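Local coordinates for protein Rna-directed RNA polymerase (Infectious pancreatic necrosis virus, PDB 3ZED) that probably copies the viral RNA genome as an RNA-directed RNA polymerase, occurring both free and covalently attached to the genomic RNA, at residues Val611-Trp622 with Ile669-Leu680. Numbering follows the deposited sequence.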
loop_
_atom_site.group_PDB
_atom_site.type_symbol
_atom_site.label_atom_id
_atom_site.label_comp_id
_atom_site.label_asym_id
_atom_site.label_seq_id
_atom_site.Cartn_x
_atom_site.Cartn_y
_atom_site.Cartn_z
ATOM N N VAL B 611 -3.877 26.076 4.314
ATOM C CA VAL B 611 -3.096 24.839 4.223
ATOM C C VAL B 611 -2.863 24.457 2.728
ATOM O O VAL B 611 -1.732 24.190 2.346
ATOM C CB VAL B 611 -3.751 23.686 5.040
ATOM C CG1 VAL B 611 -3.098 22.330 4.746
ATOM C CG2 VAL B 611 -3.690 23.978 6.544
ATOM N N ARG B 612 -3.917 24.465 1.910
ATOM C CA ARG B 612 -3.882 24.127 0.481
ATOM C C ARG B 612 -2.798 24.925 -0.274
ATOM O O ARG B 612 -1.998 24.325 -0.980
ATOM C CB ARG B 612 -5.266 24.374 -0.143
ATOM C CG ARG B 612 -5.296 24.321 -1.669
ATOM C CD ARG B 612 -6.423 25.174 -2.214
ATOM N NE ARG B 612 -7.709 24.499 -2.069
ATOM C CZ ARG B 612 -8.849 24.959 -2.556
ATOM N NH1 ARG B 612 -8.878 26.107 -3.224
ATOM N NH2 ARG B 612 -9.968 24.269 -2.398
ATOM N N TYR B 613 -2.772 26.259 -0.111
ATOM C CA TYR B 613 -1.802 27.126 -0.777
ATOM C C TYR B 613 -0.402 27.023 -0.158
ATOM O O TYR B 613 0.560 27.104 -0.898
ATOM C CB TYR B 613 -2.298 28.573 -0.806
ATOM C CG TYR B 613 -3.528 28.703 -1.675
ATOM C CD1 TYR B 613 -3.481 28.401 -3.037
ATOM C CD2 TYR B 613 -4.766 29.022 -1.120
ATOM C CE1 TYR B 613 -4.624 28.444 -3.830
ATOM C CE2 TYR B 613 -5.921 29.057 -1.904
ATOM C CZ TYR B 613 -5.844 28.765 -3.258
ATOM O OH TYR B 613 -6.951 28.865 -4.061
ATOM N N GLU B 614 -0.274 26.774 1.154
ATOM C CA GLU B 614 1.031 26.603 1.782
ATOM C C GLU B 614 1.663 25.259 1.398
ATOM O O GLU B 614 2.857 25.222 1.107
ATOM C CB GLU B 614 0.939 26.724 3.320
ATOM C CG GLU B 614 0.617 28.116 3.848
ATOM C CD GLU B 614 1.663 29.188 3.605
ATOM O OE1 GLU B 614 1.745 29.706 2.471
ATOM O OE2 GLU B 614 2.379 29.540 4.563
ATOM N N ALA B 615 0.865 24.161 1.379
ATOM C CA ALA B 615 1.349 22.819 1.048
ATOM C C ALA B 615 1.799 22.729 -0.402
ATOM O O ALA B 615 2.867 22.174 -0.647
ATOM C CB ALA B 615 0.297 21.768 1.346
ATOM N N ILE B 616 1.054 23.332 -1.352
ATOM C CA ILE B 616 1.448 23.329 -2.765
ATOM C C ILE B 616 2.827 24.075 -2.931
ATOM O O ILE B 616 3.680 23.633 -3.711
ATOM C CB ILE B 616 0.338 23.829 -3.739
ATOM C CG1 ILE B 616 0.573 23.310 -5.168
ATOM C CG2 ILE B 616 0.147 25.343 -3.740
ATOM C CD1 ILE B 616 0.182 21.817 -5.422
ATOM N N ARG B 617 3.060 25.125 -2.128
ATOM C CA ARG B 617 4.331 25.854 -2.129
ATOM C C ARG B 617 5.447 24.972 -1.550
ATOM O O ARG B 617 6.481 24.822 -2.194
ATOM C CB ARG B 617 4.212 27.159 -1.333
ATOM C CG ARG B 617 3.289 28.195 -1.960
ATOM C CD ARG B 617 3.005 29.341 -0.996
ATOM N NE ARG B 617 4.182 30.191 -0.843
ATOM C CZ ARG B 617 4.365 31.069 0.136
ATOM N NH1 ARG B 617 3.455 31.209 1.092
ATOM N NH2 ARG B 617 5.459 31.806 0.175
ATOM N N LEU B 618 5.207 24.346 -0.380
ATOM C CA LEU B 618 6.152 23.488 0.341
ATOM C C LEU B 618 6.694 22.321 -0.466
ATOM O O LEU B 618 7.892 22.028 -0.397
ATOM C CB LEU B 618 5.483 22.886 1.582
ATOM C CG LEU B 618 5.449 23.668 2.852
ATOM C CD1 LEU B 618 4.485 23.025 3.811
ATOM C CD2 LEU B 618 6.796 23.699 3.488
ATOM N N VAL B 619 5.809 21.607 -1.153
ATOM C CA VAL B 619 6.186 20.401 -1.881
ATOM C C VAL B 619 6.947 20.698 -3.169
ATOM O O VAL B 619 7.533 19.775 -3.719
ATOM C CB VAL B 619 4.978 19.462 -2.139
ATOM C CG1 VAL B 619 4.460 18.922 -0.813
ATOM C CG2 VAL B 619 3.874 20.158 -2.950
ATOM N N GLY B 620 6.972 21.944 -3.618
ATOM C CA GLY B 620 7.736 22.278 -4.818
ATOM C C GLY B 620 7.326 23.498 -5.603
ATOM O O GLY B 620 8.029 23.891 -6.540
ATOM N N GLY B 621 6.187 24.076 -5.246
ATOM C CA GLY B 621 5.664 25.268 -5.917
ATOM C C GLY B 621 6.539 26.464 -5.639
ATOM O O GLY B 621 6.635 27.373 -6.478
ATOM N N TRP B 622 7.260 26.430 -4.480
ATOM C CA TRP B 622 8.195 27.487 -4.113
ATOM C C TRP B 622 9.199 27.733 -5.225
ATOM O O TRP B 622 9.684 28.838 -5.337
ATOM C CB TRP B 622 8.949 27.157 -2.797
ATOM C CG TRP B 622 9.802 25.920 -2.837
ATOM C CD1 TRP B 622 9.433 24.667 -2.462
ATOM C CD2 TRP B 622 11.168 25.820 -3.277
ATOM N NE1 TRP B 622 10.466 23.784 -2.666
ATOM C CE2 TRP B 622 11.552 24.468 -3.147
ATOM C CE3 TRP B 622 12.112 26.745 -3.754
ATOM C CZ2 TRP B 622 12.843 24.014 -3.472
ATOM C CZ3 TRP B 622 13.393 26.299 -4.072
ATOM C CH2 TRP B 622 13.742 24.947 -3.946
ATOM N N ILE B 669 6.306 19.942 11.111
ATOM C CA ILE B 669 6.316 21.361 10.743
ATOM C C ILE B 669 4.928 21.964 10.992
ATOM O O ILE B 669 3.920 21.254 10.948
ATOM C CB ILE B 669 6.826 21.643 9.306
ATOM C CG1 ILE B 669 5.836 21.217 8.233
ATOM C CG2 ILE B 669 8.203 21.037 9.059
ATOM C CD1 ILE B 669 5.509 22.262 7.341
ATOM N N THR B 670 4.894 23.274 11.276
ATOM C CA THR B 670 3.664 24.006 11.534
ATOM C C THR B 670 3.467 25.085 10.458
ATOM O O THR B 670 4.436 25.706 10.018
ATOM C CB THR B 670 3.640 24.586 12.969
ATOM O OG1 THR B 670 2.495 25.427 13.097
ATOM C CG2 THR B 670 4.888 25.398 13.316
ATOM N N LEU B 671 2.202 25.319 10.067
ATOM C CA LEU B 671 1.847 26.318 9.064
ATOM C C LEU B 671 1.165 27.544 9.696
ATOM O O LEU B 671 0.577 28.350 8.971
ATOM C CB LEU B 671 0.951 25.695 7.968
ATOM C CG LEU B 671 1.516 24.507 7.171
ATOM C CD1 LEU B 671 0.595 24.142 6.005
ATOM C CD2 LEU B 671 2.898 24.782 6.658
ATOM N N SER B 672 1.284 27.714 11.046
ATOM C CA SER B 672 0.696 28.846 11.780
ATOM C C SER B 672 1.343 30.166 11.353
ATOM O O SER B 672 0.659 31.192 11.273
ATOM C CB SER B 672 0.810 28.648 13.286
ATOM O OG SER B 672 2.158 28.518 13.699
ATOM N N GLU B 673 2.654 30.128 11.031
ATOM C CA GLU B 673 3.365 31.297 10.503
ATOM C C GLU B 673 3.565 31.106 8.992
ATOM O O GLU B 673 3.727 29.958 8.553
ATOM C CB GLU B 673 4.697 31.542 11.234
ATOM C CG GLU B 673 4.531 32.300 12.553
ATOM C CD GLU B 673 3.825 33.645 12.489
ATOM O OE1 GLU B 673 4.328 34.551 11.786
ATOM O OE2 GLU B 673 2.769 33.794 13.146
ATOM N N PRO B 674 3.491 32.178 8.166
ATOM C CA PRO B 674 3.656 31.987 6.710
ATOM C C PRO B 674 4.998 31.366 6.347
ATOM O O PRO B 674 5.991 31.541 7.064
ATOM C CB PRO B 674 3.560 33.411 6.139
ATOM C CG PRO B 674 2.914 34.218 7.205
ATOM C CD PRO B 674 3.292 33.600 8.507
ATOM N N LEU B 675 5.007 30.605 5.249
ATOM C CA LEU B 675 6.190 29.943 4.698
ATOM C C LEU B 675 7.294 30.980 4.373
ATOM O O LEU B 675 7.009 32.018 3.763
ATOM C CB LEU B 675 5.762 29.201 3.413
ATOM C CG LEU B 675 6.723 28.197 2.796
ATOM C CD1 LEU B 675 5.954 27.203 1.971
ATOM C CD2 LEU B 675 7.757 28.874 1.896
ATOM N N THR B 676 8.529 30.695 4.783
ATOM C CA THR B 676 9.709 31.532 4.502
ATOM C C THR B 676 10.827 30.610 4.028
ATOM O O THR B 676 10.655 29.382 4.035
ATOM C CB THR B 676 10.157 32.351 5.735
ATOM O OG1 THR B 676 10.544 31.466 6.785
ATOM C CG2 THR B 676 9.120 33.373 6.211
ATOM N N ASN B 677 11.990 31.178 3.677
ATOM C CA ASN B 677 13.131 30.357 3.290
ATOM C C ASN B 677 13.554 29.397 4.442
ATOM O O ASN B 677 13.994 28.293 4.154
ATOM C CB ASN B 677 14.315 31.225 2.854
ATOM C CG ASN B 677 15.415 30.405 2.260
ATOM O OD1 ASN B 677 15.246 29.776 1.225
ATOM N ND2 ASN B 677 16.508 30.286 2.977
ATOM N N GLN B 678 13.412 29.807 5.730
ATOM C CA GLN B 678 13.780 28.945 6.878
ATOM C C GLN B 678 12.937 27.652 6.919
ATOM O O GLN B 678 13.460 26.602 7.305
ATOM C CB GLN B 678 13.684 29.690 8.219
ATOM C CG GLN B 678 14.338 28.936 9.405
ATOM C CD GLN B 678 15.809 28.642 9.196
ATOM O OE1 GLN B 678 16.634 29.540 8.939
ATOM N NE2 GLN B 678 16.177 27.369 9.284
ATOM N N THR B 679 11.656 27.714 6.488
ATOM C CA THR B 679 10.781 26.540 6.410
ATOM C C THR B 679 11.373 25.505 5.438
ATOM O O THR B 679 11.333 24.300 5.701
ATOM C CB THR B 679 9.353 26.925 5.930
ATOM O OG1 THR B 679 8.891 28.094 6.593
ATOM C CG2 THR B 679 8.361 25.797 6.098
ATOM N N LEU B 680 11.898 26.001 4.305
ATOM C CA LEU B 680 12.476 25.168 3.252
ATOM C C LEU B 680 13.807 24.583 3.693
ATOM O O LEU B 680 14.088 23.428 3.363
ATOM C CB LEU B 680 12.618 25.976 1.956
ATOM C CG LEU B 680 11.290 26.439 1.330
ATOM C CD1 LEU B 680 11.542 27.252 0.105
ATOM C CD2 LEU B 680 10.361 25.259 1.039
HETATM O O HOH W 1 7.926 33.297 1.760
#
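Glu-614 OE2 accepts from Leu-675 N at 2.9 Å, met on its syn side 18° out of the carboxylate plane, and also pairs with Arg-639 of helix 625-645. The other oxygen, OE1, accepts from Arg-617 NH1 at 2.7 Å in a salt bridge one helical turn along, OE1 using its syn lone pair and sitting out of the guanidinium plane in a bent bond, and from Ser-635. Four donors thus fix the rotation of this buried carboxylate and probably favour its charged form. A bend at chi2 (-66°) turns the carboxylate along its own helix toward Arg-617. Leu-675 CB lies over one face of the Arg-617 guanidinium, 3.7 Å above the plane and toward the rim. Within the polymerase thumb domain, the irregular chain leading into helix 677-683 runs alongside helix 604-621, in the same direction. Helix 677-683 opens at the N-cap Thr-676, whose backbone N donates to Thr-679 OG1, N to OG1 3.2 Å, nearly straight. Leu-618 fills the middle of the apolar side: CD1 lies 3.7 Å from Leu-671 CD2 and tip to tip with Ile-669 CD1, while CD2 touches Thr-679 CG2, the two side chains crossing at about a right angle. Leu-675 CD1 wedges between Leu-618 CG and Arg-617 CB; with CG anti to the backbone N (chi1 -167°), the branch reaches in past the guanidinium. At the Trp-622 end, Leu-680 CD1 makes a CH-pi contact over the five-membered indole ring, 3.9 Å from its centroid, and Tyr-540 touches both side chains.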